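Iron binding protein FbpA (Mannheimia haemolytica, PDB 1Q35) probably serves as a periplasmic carrier of ferric iron, binding the ion in bacterial iron uptake as a member of the solute-binding protein 1 family. Local coordinates at residues Lys20-Asp25 and Ile250-Gly255; Thr26-Asn31 and Lys243-Lys248; Glu152-Glu157 and Gly223-His228. All coordinates share one frame; numbering follows the deposited sequence.

In the fold
All three contacts close long loops, and they nest without crossing. From the N terminus, helix 16-26 supplies 20-25 to interaction 1, and the end of that helix, the turn after it and the start of strand 29-34 supply 26-31 to interaction 2. Both find their partners on helix 243-254, at 250-255 and 243-248, so interaction 2 lies just within interaction 1, their centres about 9 Å apart. Between these ends the chain closes the smaller loop of interaction 3, joining helix 141-168 to the 223-228 turn. Its centre is about 36 Å from that of interaction 1, on the opposite side of the molecule's centre. Interactions 1 and 2 thus tie chain regions distant in sequence together at one end of the fold.

Interaction 1 of 3, residues Lys20-Asp25 and Ile250-Gly255; sequences KNFEKD and IEYLSG
Y252 and F22 form a T-shaped aromatic contact, reinforced by a hydrogen bond from Y252 to D25, where helix 243-254 packs against helix 16-26 near one end of this periplasmic-binding-protein fold. The two short helical segments run at 113° to each other with axes 10.5 Å apart, a gap bridged chiefly by the one tyrosine side chain. Its CG stands anti to the backbone N (chi1 -175°), which carries the ring across to the backbone of F22.

The evidence for the ring geometry is twofold. The F22 ring turns its edge to the Y252 face, with the planes 72° apart and CD1 of F22 3.7 Å from CG of Y252. Over the same tyrosine, the backbone CA of F22 makes a CH-pi contact, 3.8 Å from the ring centroid. Y252 is therefore laid against the F22 backbone as well as its side chain, and CD1 of F22 also reaches the CB of Y252 at 3.7 Å.

At the far end, OH of Y252 donates to OD2 of D25 over 2.7 Å. The carboxylate oxygen lies in the plane of the tyrosine ring, at its edge, but the hydroxyl meets it from above the carboxylate plane. CB of N21 packs beside the same hydroxyl, 3.3 Å from OH of Y252.

Around the contact, F22 also rests on V30 of strand 29-34, while Y252 touches K257 and A258 of helix 256-266. OD2 of D25 has a second partner, a salt bridge to NZ of K257. The hydroxyl donor and the ammonium group thus converge on one oxygen, which would probably favour the ionised form of D25 and anchor the polar end of a tyrosine whose ring is held by the F22 ring edge and CA.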
ATOM      1  N   LYS A  20      -3.510  19.842  -3.901  1.00 16.46           N
ATOM      2  CA  LYS A  20      -3.527  21.297  -3.742  1.00 17.14           C
ATOM      3  C   LYS A  20      -2.471  21.946  -4.627  1.00 17.09           C
ATOM      4  O   LYS A  20      -2.718  22.997  -5.215  1.00 17.30           O
ATOM      5  CB  LYS A  20      -3.285  21.686  -2.282  1.00 17.77           C
ATOM      6  CG  LYS A  20      -4.441  21.358  -1.358  1.00 19.57           C
ATOM      7  CD  LYS A  20      -5.511  22.441  -1.375  1.00 21.67           C
ATOM      8  CE  LYS A  20      -6.359  22.427  -0.111  1.00 22.90           C
ATOM      9  NZ  LYS A  20      -7.460  21.440  -0.190  1.00 23.80           N
ATOM     10  N   ASN A  21      -1.301  21.322  -4.726  1.00 16.95           N
ATOM     11  CA  ASN A  21      -0.246  21.804  -5.613  1.00 17.20           C
ATOM     12  C   ASN A  21      -0.645  21.676  -7.081  1.00 17.20           C
ATOM     13  O   ASN A  21      -0.321  22.544  -7.889  1.00 17.48           O
ATOM     14  CB  ASN A  21       1.075  21.075  -5.345  1.00 17.15           C
ATOM     15  CG  ASN A  21       1.865  21.710  -4.219  1.00 17.87           C
ATOM     16  OD1 ASN A  21       2.611  22.667  -4.432  1.00 19.60           O
ATOM     17  ND2 ASN A  21       1.697  21.188  -3.009  1.00 17.99           N
ATOM     18  N   PHE A  22      -1.357  20.605  -7.420  1.00 17.02           N
ATOM     19  CA  PHE A  22      -1.916  20.438  -8.761  1.00 17.02           C
ATOM     20  C   PHE A  22      -2.876  21.581  -9.087  1.00 17.61           C
ATOM     21  O   PHE A  22      -2.793  22.169 -10.160  1.00 17.75           O
ATOM     22  CB  PHE A  22      -2.635  19.088  -8.882  1.00 16.60           C
ATOM     23  CG  PHE A  22      -3.525  18.974 -10.094  1.00 15.68           C
ATOM     24  CD1 PHE A  22      -2.984  18.724 -11.349  1.00 15.20           C
ATOM     25  CD2 PHE A  22      -4.903  19.099  -9.974  1.00 15.49           C
ATOM     26  CE1 PHE A  22      -3.807  18.610 -12.468  1.00 15.43           C
ATOM     27  CE2 PHE A  22      -5.726  18.985 -11.094  1.00 15.72           C
ATOM     28  CZ  PHE A  22      -5.170  18.735 -12.332  1.00 15.77           C
ATOM     29  N   GLU A  23      -3.775  21.893  -8.159  1.00 18.12           N
ATOM     30  CA  GLU A  23      -4.754  22.966  -8.352  1.00 19.00           C
ATOM     31  C   GLU A  23      -4.076  24.314  -8.581  1.00 19.64           C
ATOM     32  O   GLU A  23      -4.493  25.087  -9.443  1.00 20.06           O
ATOM     33  CB  GLU A  23      -5.684  23.074  -7.143  1.00 19.15           C
ATOM     34  CG  GLU A  23      -6.715  21.970  -7.038  1.00 19.75           C
ATOM     35  CD  GLU A  23      -7.647  22.171  -5.862  1.00 20.92           C
ATOM     36  OE1 GLU A  23      -7.152  22.287  -4.722  1.00 22.34           O
ATOM     37  OE2 GLU A  23      -8.870  22.222  -6.072  1.00 21.01           O
ATOM     38  N   LYS A  24      -3.029  24.586  -7.809  1.00 20.11           N
ATOM     39  CA  LYS A  24      -2.310  25.855  -7.893  1.00 20.54           C
ATOM     40  C   LYS A  24      -1.535  25.980  -9.204  1.00 20.64           C
ATOM     41  O   LYS A  24      -1.524  27.044  -9.824  1.00 20.94           O
ATOM     42  CB  LYS A  24      -1.349  25.996  -6.706  1.00 20.84           C
ATOM     43  CG  LYS A  24      -0.628  27.340  -6.629  1.00 21.33           C
ATOM     44  CD  LYS A  24       0.203  27.465  -5.360  1.00 22.11           C
ATOM     45  N   ASP A  25      -0.904  24.889  -9.627  1.00 20.59           N
ATOM     46  CA  ASP A  25       0.008  24.904 -10.769  1.00 20.80           C
ATOM     47  C   ASP A  25      -0.707  24.839 -12.122  1.00 20.92           C
ATOM     48  O   ASP A  25      -0.163  25.299 -13.126  1.00 21.43           O
ATOM     49  CB  ASP A  25       1.000  23.737 -10.675  1.00 20.81           C
ATOM     50  CG  ASP A  25       1.989  23.883  -9.523  1.00 21.24           C
ATOM     51  OD1 ASP A  25       1.977  24.923  -8.826  1.00 21.97           O
ATOM     52  OD2 ASP A  25       2.819  22.991  -9.247  1.00 21.07           O
ATOM     53  N   ILE A 250      -3.024  12.960 -13.635  1.00 12.36           N
ATOM     54  CA  ILE A 250      -2.151  11.808 -13.438  1.00 12.56           C
ATOM     55  C   ILE A 250      -0.751  12.076 -13.998  1.00 12.41           C
ATOM     56  O   ILE A 250       0.236  11.628 -13.426  1.00 12.45           O
ATOM     57  CB  ILE A 250      -2.789  10.476 -13.930  1.00 12.76           C
ATOM     58  CG1 ILE A 250      -2.913  10.390 -15.448  1.00 13.31           C
ATOM     59  CG2 ILE A 250      -4.155  10.286 -13.296  1.00 13.22           C
ATOM     60  CD1 ILE A 250      -3.298   9.004 -15.912  1.00 13.85           C
ATOM     61  N   GLU A 251      -0.660  12.859 -15.073  1.00 12.56           N
ATOM     62  CA  GLU A 251       0.630  13.326 -15.570  1.00 12.52           C
ATOM     63  C   GLU A 251       1.340  14.181 -14.521  1.00 12.53           C
ATOM     64  O   GLU A 251       2.540  14.033 -14.307  1.00 12.77           O
ATOM     65  CB  GLU A 251       0.453  14.111 -16.878  1.00 12.79           C
ATOM     66  CG  GLU A 251       0.112  13.218 -18.065  1.00 13.60           C
ATOM     67  CD  GLU A 251      -0.185  13.975 -19.352  1.00 15.02           C
ATOM     68  OE1 GLU A 251      -0.065  13.355 -20.428  1.00 16.02           O
ATOM     69  OE2 GLU A 251      -0.545  15.167 -19.294  1.00 15.85           O
ATOM     70  N   TYR A 252       0.593  15.055 -13.860  1.00 12.46           N
ATOM     71  CA  TYR A 252       1.146  15.893 -12.796  1.00 12.57           C
ATOM     72  C   TYR A 252       1.672  15.042 -11.638  1.00 12.32           C
ATOM     73  O   TYR A 252       2.770  15.280 -11.137  1.00 12.56           O
ATOM     74  CB  TYR A 252       0.094  16.868 -12.262  1.00 12.83           C
ATOM     75  CG  TYR A 252       0.637  17.847 -11.241  1.00 13.79           C
ATOM     76  CD1 TYR A 252       0.650  17.534  -9.885  1.00 14.88           C
ATOM     77  CD2 TYR A 252       1.148  19.078 -11.634  1.00 14.84           C
ATOM     78  CE1 TYR A 252       1.157  18.422  -8.946  1.00 15.22           C
ATOM     79  CE2 TYR A 252       1.654  19.976 -10.705  1.00 14.93           C
ATOM     80  CZ  TYR A 252       1.652  19.642  -9.362  1.00 15.45           C
ATOM     81  OH  TYR A 252       2.156  20.528  -8.439  1.00 16.30           O
ATOM     82  N   LEU A 253       0.888  14.055 -11.221  1.00 12.02           N
ATOM     83  CA  LEU A 253       1.274  13.206 -10.093  1.00 11.85           C
ATOM     84  C   LEU A 253       2.510  12.364 -10.414  1.00 11.81           C
ATOM     85  O   LEU A 253       3.238  11.969  -9.497  1.00 11.81           O
ATOM     86  CB  LEU A 253       0.106  12.319  -9.645  1.00 11.94           C
ATOM     87  CG  LEU A 253      -1.075  13.075  -9.027  1.00 11.94           C
ATOM     88  CD1 LEU A 253      -2.250  12.144  -8.782  1.00 12.05           C
ATOM     89  CD2 LEU A 253      -0.682  13.794  -7.739  1.00 12.15           C
ATOM     90  N   SER A 254       2.762  12.115 -11.699  1.00 12.13           N
ATOM     91  CA  SER A 254       3.937  11.368 -12.147  1.00 12.55           C
ATOM     92  C   SER A 254       5.209  12.214 -12.286  1.00 12.68           C
ATOM     93  O   SER A 254       6.295  11.663 -12.444  1.00 13.06           O
ATOM     94  CB  SER A 254       3.647  10.686 -13.493  1.00 12.41           C
ATOM     95  OG  SER A 254       3.806  11.577 -14.594  1.00 13.16           O
ATOM     96  N   GLY A 255       5.067  13.537 -12.246  1.00 13.33           N
ATOM     97  CA  GLY A 255       6.168  14.444 -12.534  1.00 13.82           C
ATOM     98  C   GLY A 255       7.103  14.716 -11.370  1.00 14.23           C
ATOM     99  O   GLY A 255       6.868  14.294 -10.239  1.00 13.85           O
TER

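Interaction 2 of 3, residues Thr26-Asn31 and Lys243-Lys248; sequences TGIKVN and KANAVK
I28 packs against two polar residues, N245 and K248, through van der Waals contacts, with no hydrogen bond between the segments: the amide and an aliphatic lysine stem serve as its packing surface. Its two branches divide the work. CG2 of I28 lies 4.0 Å from ND2 of N245, while CD1 of I28 reaches OD1 of N245 at 3.7 Å, so the amide is touched at both its nitrogen and oxygen ends. CD1 also meets CD of K248 at 4.0 Å, where the lysine, extended beyond CG, passes at about a right angle.

The torsions account for this division. With chi1 at -61°, CG1 of I28 is anti to the carbonyl carbon and CG2 anti to the backbone N, which sends CG2 to the amide and carries CD1, at the end of the other branch, to OD1 of N245 and the lysine stem. The amide nitrogen of N245 is engaged elsewhere, donating to the carbonyl of E3, a bond that would help fix the rotation of the group that I28 packs upon.

I28 is presented by a turn at the end of helix 16-26. G27 leaves helical geometry with phi 83°, and N of I28 donates to OG1 of T26 over 3.2 Å, closing an ST turn.

From there the chain enters strand 29-34, which pairs in parallel with strand 3-8. I28 also touches F22 of helix 16-26 and V4 of strand 3-8, so helix 243-254 packs over the point where that helix and the sheet meet.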
ATOM      1  N   THR A  26      -1.906  24.258 -12.152  1.00 20.77           N
ATOM      2  CA  THR A  26      -2.645  24.053 -13.406  1.00 20.69           C
ATOM      3  C   THR A  26      -3.916  24.893 -13.525  1.00 20.79           C
ATOM      4  O   THR A  26      -4.398  25.120 -14.635  1.00 21.15           O
ATOM      5  CB  THR A  26      -3.031  22.562 -13.596  1.00 20.61           C
ATOM      6  OG1 THR A  26      -4.034  22.187 -12.644  1.00 19.43           O
ATOM      7  CG2 THR A  26      -1.848  21.624 -13.325  1.00 20.91           C
ATOM      8  N   GLY A  27      -4.472  25.326 -12.396  1.00 20.70           N
ATOM      9  CA  GLY A  27      -5.735  26.050 -12.374  1.00 20.66           C
ATOM     10  C   GLY A  27      -6.975  25.169 -12.407  1.00 20.48           C
ATOM     11  O   GLY A  27      -8.098  25.677 -12.386  1.00 21.23           O
ATOM     12  N   ILE A  28      -6.783  23.851 -12.453  1.00 19.77           N
ATOM     13  CA  ILE A  28      -7.893  22.906 -12.528  1.00 19.19           C
ATOM     14  C   ILE A  28      -8.406  22.613 -11.122  1.00 18.88           C
ATOM     15  O   ILE A  28      -7.630  22.259 -10.239  1.00 19.09           O
ATOM     16  CB  ILE A  28      -7.459  21.595 -13.231  1.00 18.96           C
ATOM     17  CG1 ILE A  28      -7.012  21.882 -14.670  1.00 19.12           C
ATOM     18  CG2 ILE A  28      -8.600  20.578 -13.227  1.00 18.65           C
ATOM     19  CD1 ILE A  28      -6.206  20.768 -15.303  1.00 18.75           C
ATOM     20  N   LYS A  29      -9.711  22.760 -10.931  1.00 18.38           N
ATOM     21  CA  LYS A  29     -10.368  22.502  -9.652  1.00 18.12           C
ATOM     22  C   LYS A  29     -10.493  21.004  -9.405  1.00 17.52           C
ATOM     23  O   LYS A  29     -10.952  20.266 -10.267  1.00 17.25           O
ATOM     24  CB  LYS A  29     -11.764  23.145  -9.646  1.00 18.49           C
ATOM     25  CG  LYS A  29     -12.684  22.738  -8.497  1.00 19.68           C
ATOM     26  CD  LYS A  29     -12.213  23.289  -7.165  1.00 20.83           C
ATOM     27  CE  LYS A  29     -13.235  23.018  -6.067  1.00 22.07           C
ATOM     28  NZ  LYS A  29     -12.838  23.633  -4.773  1.00 23.20           N
ATOM     29  N   VAL A  30     -10.099  20.567  -8.209  1.00 16.94           N
ATOM     30  CA  VAL A  30     -10.252  19.180  -7.796  1.00 16.55           C
ATOM     31  C   VAL A  30     -11.471  19.058  -6.898  1.00 16.33           C
ATOM     32  O   VAL A  30     -11.551  19.715  -5.860  1.00 16.72           O
ATOM     33  CB  VAL A  30      -9.008  18.672  -7.028  1.00 16.37           C
ATOM     34  CG1 VAL A  30      -9.259  17.289  -6.418  1.00 16.64           C
ATOM     35  CG2 VAL A  30      -7.797  18.638  -7.942  1.00 16.45           C
ATOM     36  N   ASN A  31     -12.421  18.228  -7.312  1.00 16.40           N
ATOM     37  CA  ASN A  31     -13.501  17.778  -6.448  1.00 16.70           C
ATOM     38  C   ASN A  31     -13.109  16.411  -5.936  1.00 17.01           C
ATOM     39  O   ASN A  31     -12.793  15.532  -6.725  1.00 17.50           O
ATOM     40  CB  ASN A  31     -14.820  17.686  -7.216  1.00 16.72           C
ATOM     41  CG  ASN A  31     -15.156  18.964  -7.945  1.00 17.37           C
ATOM     42  OD1 ASN A  31     -15.132  20.048  -7.363  1.00 18.24           O
ATOM     43  ND2 ASN A  31     -15.463  18.846  -9.232  1.00 17.50           N
ATOM     44  N   LYS A 243     -11.976  14.053 -19.017  1.00 13.04           N
ATOM     45  CA  LYS A 243     -10.861  13.148 -19.246  1.00 13.23           C
ATOM     46  C   LYS A 243      -9.549  13.878 -19.514  1.00 13.19           C
ATOM     47  O   LYS A 243      -8.512  13.460 -19.023  1.00 12.92           O
ATOM     48  CB  LYS A 243     -11.182  12.181 -20.387  1.00 13.54           C
ATOM     49  CG  LYS A 243     -10.087  11.161 -20.668  1.00 14.88           C
ATOM     50  CD  LYS A 243      -9.143  11.617 -21.763  1.00 17.41           C
ATOM     51  CE  LYS A 243      -8.219  10.504 -22.198  1.00 18.76           C
ATOM     52  NZ  LYS A 243      -8.973   9.408 -22.855  1.00 20.00           N
ATOM     53  N   ALA A 244      -9.582  14.956 -20.289  1.00 12.92           N
ATOM     54  CA  ALA A 244      -8.377  15.738 -20.542  1.00 12.89           C
ATOM     55  C   ALA A 244      -7.789  16.251 -19.233  1.00 13.00           C
ATOM     56  O   ALA A 244      -6.575  16.228 -19.050  1.00 13.27           O
ATOM     57  CB  ALA A 244      -8.674  16.902 -21.471  1.00 12.87           C
ATOM     58  N   ASN A 245      -8.655  16.721 -18.341  1.00 12.97           N
ATOM     59  CA  ASN A 245      -8.226  17.183 -17.016  1.00 13.12           C
ATOM     60  C   ASN A 245      -7.729  16.029 -16.142  1.00 13.01           C
ATOM     61  O   ASN A 245      -6.785  16.195 -15.366  1.00 13.53           O
ATOM     62  CB  ASN A 245      -9.359  17.939 -16.313  1.00 13.52           C
ATOM     63  CG  ASN A 245      -9.626  19.307 -16.932  1.00 13.68           C
ATOM     64  OD1 ASN A 245      -8.819  19.820 -17.705  1.00 14.40           O
ATOM     65  ND2 ASN A 245     -10.757  19.904 -16.575  1.00 14.92           N
ATOM     66  N   ALA A 246      -8.354  14.864 -16.278  1.00 12.60           N
ATOM     67  CA  ALA A 246      -7.927  13.668 -15.551  1.00 12.45           C
ATOM     68  C   ALA A 246      -6.529  13.255 -15.992  1.00 12.65           C
ATOM     69  O   ALA A 246      -5.698  12.892 -15.159  1.00 12.74           O
ATOM     70  CB  ALA A 246      -8.911  12.534 -15.759  1.00 12.47           C
ATOM     71  N   VAL A 247      -6.259  13.323 -17.291  1.00 12.97           N
ATOM     72  CA  VAL A 247      -4.941  12.988 -17.809  1.00 13.48           C
ATOM     73  C   VAL A 247      -3.914  13.985 -17.280  1.00 13.46           C
ATOM     74  O   VAL A 247      -2.823  13.588 -16.871  1.00 13.49           O
ATOM     75  CB  VAL A 247      -4.923  12.938 -19.351  1.00 13.79           C
ATOM     76  CG1 VAL A 247      -3.501  12.850 -19.885  1.00 14.55           C
ATOM     77  CG2 VAL A 247      -5.735  11.752 -19.839  1.00 14.11           C
ATOM     78  N   LYS A 248      -4.256  15.269 -17.256  1.00 13.52           N
ATOM     79  CA  LYS A 248      -3.342  16.270 -16.711  1.00 14.08           C
ATOM     80  C   LYS A 248      -3.030  16.013 -15.232  1.00 13.72           C
ATOM     81  O   LYS A 248      -1.899  16.221 -14.799  1.00 14.02           O
ATOM     82  CB  LYS A 248      -3.891  17.681 -16.920  1.00 14.68           C
ATOM     83  CG  LYS A 248      -3.765  18.152 -18.369  1.00 16.47           C
ATOM     84  CD  LYS A 248      -4.396  19.513 -18.603  1.00 18.84           C
ATOM     85  CE  LYS A 248      -4.177  19.978 -20.041  1.00 20.12           C
ATOM     86  NZ  LYS A 248      -5.193  20.973 -20.488  1.00 21.26           N
TER

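Interaction 3 of 3, residues Glu152-Glu157 and Gly223-His228; sequences EHYGIE and GEHGTH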
ATOM      1  N   GLU A 152       1.508 -17.140  -4.496  1.00  7.09           N
ATOM      2  CA  GLU A 152       2.292 -17.299  -5.724  1.00  7.48           C
ATOM      3  C   GLU A 152       3.573 -18.090  -5.451  1.00  7.37           C
ATOM      4  O   GLU A 152       3.961 -18.959  -6.235  1.00  7.88           O
ATOM      5  CB  GLU A 152       2.631 -15.932  -6.328  1.00  7.52           C
ATOM      6  CG  GLU A 152       3.260 -15.988  -7.715  1.00  8.23           C
ATOM      7  CD  GLU A 152       2.272 -16.246  -8.839  1.00  8.56           C
ATOM      8  OE1 GLU A 152       1.104 -16.607  -8.577  1.00  8.62           O
ATOM      9  OE2 GLU A 152       2.672 -16.090 -10.016  1.00  9.36           O
ATOM     10  N   HIS A 153       4.225 -17.793  -4.332  1.00  7.31           N
ATOM     11  CA  HIS A 153       5.501 -18.411  -3.995  1.00  7.31           C
ATOM     12  C   HIS A 153       5.375 -19.816  -3.413  1.00  7.20           C
ATOM     13  O   HIS A 153       6.270 -20.632  -3.605  1.00  7.80           O
ATOM     14  CB  HIS A 153       6.267 -17.548  -2.988  1.00  7.49           C
ATOM     15  CG  HIS A 153       6.595 -16.172  -3.475  1.00  7.44           C
ATOM     16  ND1 HIS A 153       7.097 -15.916  -4.736  1.00  7.86           N
ATOM     17  CD2 HIS A 153       6.513 -14.975  -2.853  1.00  7.97           C
ATOM     18  CE1 HIS A 153       7.300 -14.617  -4.867  1.00  8.11           C
ATOM     19  NE2 HIS A 153       6.951 -14.023  -3.740  1.00  7.73           N
ATOM     20  N   TYR A 154       4.296 -20.090  -2.678  1.00  7.27           N
ATOM     21  CA  TYR A 154       4.228 -21.281  -1.823  1.00  7.39           C
ATOM     22  C   TYR A 154       2.993 -22.149  -1.985  1.00  7.49           C
ATOM     23  O   TYR A 154       2.975 -23.268  -1.474  1.00  7.88           O
ATOM     24  CB  TYR A 154       4.291 -20.871  -0.352  1.00  7.75           C
ATOM     25  CG  TYR A 154       5.492 -20.037   0.015  1.00  7.99           C
ATOM     26  CD1 TYR A 154       5.330 -18.773   0.562  1.00  8.49           C
ATOM     27  CD2 TYR A 154       6.786 -20.502  -0.186  1.00  9.50           C
ATOM     28  CE1 TYR A 154       6.421 -17.992   0.898  1.00  9.42           C
ATOM     29  CE2 TYR A 154       7.889 -19.730   0.155  1.00 10.24           C
ATOM     30  CZ  TYR A 154       7.697 -18.481   0.697  1.00  9.72           C
ATOM     31  OH  TYR A 154       8.771 -17.705   1.048  1.00 10.91           O
ATOM     32  N   GLY A 155       1.964 -21.639  -2.649  1.00  7.24           N
ATOM     33  CA  GLY A 155       0.692 -22.331  -2.747  1.00  7.10           C
ATOM     34  C   GLY A 155      -0.198 -22.126  -1.530  1.00  7.45           C
ATOM     35  O   GLY A 155       0.225 -21.572  -0.503  1.00  7.43           O
ATOM     36  N   ILE A 156      -1.440 -22.588  -1.631  1.00  7.59           N
ATOM     37  CA  ILE A 156      -2.430 -22.289  -0.596  1.00  7.73           C
ATOM     38  C   ILE A 156      -2.293 -23.127   0.668  1.00  7.63           C
ATOM     39  O   ILE A 156      -2.718 -22.680   1.729  1.00  8.16           O
ATOM     40  CB  ILE A 156      -3.890 -22.326  -1.125  1.00  8.10           C
ATOM     41  CG1 ILE A 156      -4.338 -23.744  -1.505  1.00  8.44           C
ATOM     42  CG2 ILE A 156      -4.043 -21.350  -2.279  1.00  8.33           C
ATOM     43  CD1 ILE A 156      -5.823 -23.821  -1.784  1.00  8.30           C
ATOM     44  N   GLU A 157      -1.741 -24.330   0.585  1.00  7.74           N
ATOM     45  CA  GLU A 157      -1.585 -25.149   1.792  1.00  8.13           C
ATOM     46  C   GLU A 157      -0.556 -24.527   2.741  1.00  8.33           C
ATOM     47  O   GLU A 157      -0.821 -24.344   3.933  1.00  8.76           O
ATOM     48  CB  GLU A 157      -1.196 -26.588   1.448  1.00  8.24           C
ATOM     49  CG  GLU A 157      -2.331 -27.390   0.841  1.00  8.82           C
ATOM     50  CD  GLU A 157      -1.942 -28.823   0.508  1.00  9.14           C
ATOM     51  OE1 GLU A 157      -0.743 -29.174   0.589  1.00  8.74           O
ATOM     52  OE2 GLU A 157      -2.856 -29.602   0.152  1.00  9.90           O
ATOM     53  N   GLY A 223      14.285 -12.976   3.442  1.00  8.90           N
ATOM     54  CA  GLY A 223      14.213 -14.374   3.071  1.00  9.15           C
ATOM     55  C   GLY A 223      14.254 -14.549   1.563  1.00  9.29           C
ATOM     56  O   GLY A 223      14.594 -13.636   0.816  1.00  9.11           O
ATOM     57  N   GLU A 224      13.858 -15.732   1.115  1.00  9.68           N
ATOM     58  CA  GLU A 224      13.976 -16.140  -0.281  1.00 10.20           C
ATOM     59  C   GLU A 224      13.416 -15.116  -1.265  1.00  9.48           C
ATOM     60  O   GLU A 224      14.014 -14.835  -2.307  1.00 10.44           O
ATOM     61  CB  GLU A 224      13.246 -17.475  -0.457  1.00 10.66           C
ATOM     62  CG  GLU A 224      13.302 -18.049  -1.863  1.00 12.43           C
ATOM     63  CD  GLU A 224      12.602 -19.391  -2.000  1.00 14.74           C
ATOM     64  OE1 GLU A 224      12.626 -19.951  -3.118  1.00 17.04           O
ATOM     65  OE2 GLU A 224      12.026 -19.888  -1.006  1.00 15.26           O
ATOM     66  N   HIS A 225      12.245 -14.578  -0.940  1.00  8.89           N
ATOM     67  CA  HIS A 225      11.544 -13.657  -1.831  1.00  8.51           C
ATOM     68  C   HIS A 225      11.550 -12.218  -1.340  1.00  8.09           C
ATOM     69  O   HIS A 225      10.778 -11.394  -1.824  1.00  8.56           O
ATOM     70  CB  HIS A 225      10.123 -14.152  -2.060  1.00  8.80           C
ATOM     71  CG  HIS A 225      10.072 -15.547  -2.590  1.00  9.90           C
ATOM     72  ND1 HIS A 225      10.162 -15.833  -3.935  1.00 11.91           N
ATOM     73  CD2 HIS A 225      10.037 -16.740  -1.954  1.00 11.51           C
ATOM     74  CE1 HIS A 225      10.106 -17.142  -4.105  1.00 12.17           C
ATOM     75  NE2 HIS A 225      10.038 -17.717  -2.921  1.00 11.98           N
ATOM     76  N   GLY A 226      12.426 -11.909  -0.392  1.00  7.96           N
ATOM     77  CA  GLY A 226      12.675 -10.535  -0.013  1.00  7.88           C
ATOM     78  C   GLY A 226      11.493  -9.829   0.622  1.00  7.76           C
ATOM     79  O   GLY A 226      10.664 -10.431   1.301  1.00  8.02           O
ATOM     80  N   THR A 227      11.417  -8.529   0.383  1.00  7.57           N
ATOM     81  CA  THR A 227      10.406  -7.668   0.970  1.00  7.31           C
ATOM     82  C   THR A 227       9.266  -7.449  -0.016  1.00  6.91           C
ATOM     83  O   THR A 227       9.491  -7.131  -1.182  1.00  7.55           O
ATOM     84  CB  THR A 227      11.045  -6.325   1.350  1.00  7.35           C
ATOM     85  OG1 THR A 227      11.913  -6.497   2.481  1.00  8.45           O
ATOM     86  CG2 THR A 227      10.006  -5.312   1.802  1.00  7.87           C
ATOM     87  N   HIS A 228       8.045  -7.623   0.469  1.00  6.75           N
ATOM     88  CA  HIS A 228       6.837  -7.355  -0.294  1.00  7.07           C
ATOM     89  C   HIS A 228       6.690  -5.872  -0.590  1.00  7.35           C
ATOM     90  O   HIS A 228       6.748  -5.035   0.310  1.00  7.54           O
ATOM     91  CB  HIS A 228       5.622  -7.852   0.497  1.00  7.23           C
ATOM     92  CG  HIS A 228       4.293  -7.506  -0.103  1.00  7.22           C
ATOM     93  ND1 HIS A 228       3.755  -8.173  -1.184  1.00  7.15           N
ATOM     94  CD2 HIS A 228       3.378  -6.573   0.256  1.00  7.38           C
ATOM     95  CE1 HIS A 228       2.568  -7.661  -1.467  1.00  7.76           C
ATOM     96  NE2 HIS A 228       2.313  -6.692  -0.606  1.00  7.87           N
TER
HETATM   97  O   HOH W   1       8.984 -20.257  -3.474  1.00 14.99           O
HETATM   98  O   HOH W   2      11.000 -19.213   1.485  1.00 13.83           O
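The H225 imidazole is sandwiched: CG of E224 lies over one face and the H153 ring over the other, while the Y154 hydroxyl stands at its edge. The Y154 ring has CB of H153 over the centre of one face and OE2 of E224 at its edge, near the ring plane. The two imidazoles form a face-to-face stack, with centroids 3.6 Å apart and planes inclined by 18°. ND1 of H153 and ND1 of H225 come within 3.2 Å, but each lies above the other's ring, a geometry unsuited to a hydrogen bond. The stack extends beyond the rings: CB of H153 sits 3.9 Å from the H225 ring centroid, and CB of H225 equally near that of H153. OH of Y154 touches CD2 of H225 at 3.4 Å.

This aromatic cluster joins helix 141-168 to the type I turn G223-G226, which lies in the loop between strands 216-219 and 228-236 of this solute-binding-protein fold.

Two waters bridge the surface. One donates to O of H153 (2.7 Å) and is also bonded to NE2 of H225 (2.8 Å). The other links OH of Y154 with OE2 of E224, to which it donates. NE2 of H153 is hydrogen-bonded to OD1 of D290, a bond that would help to fix the rotation of that ring.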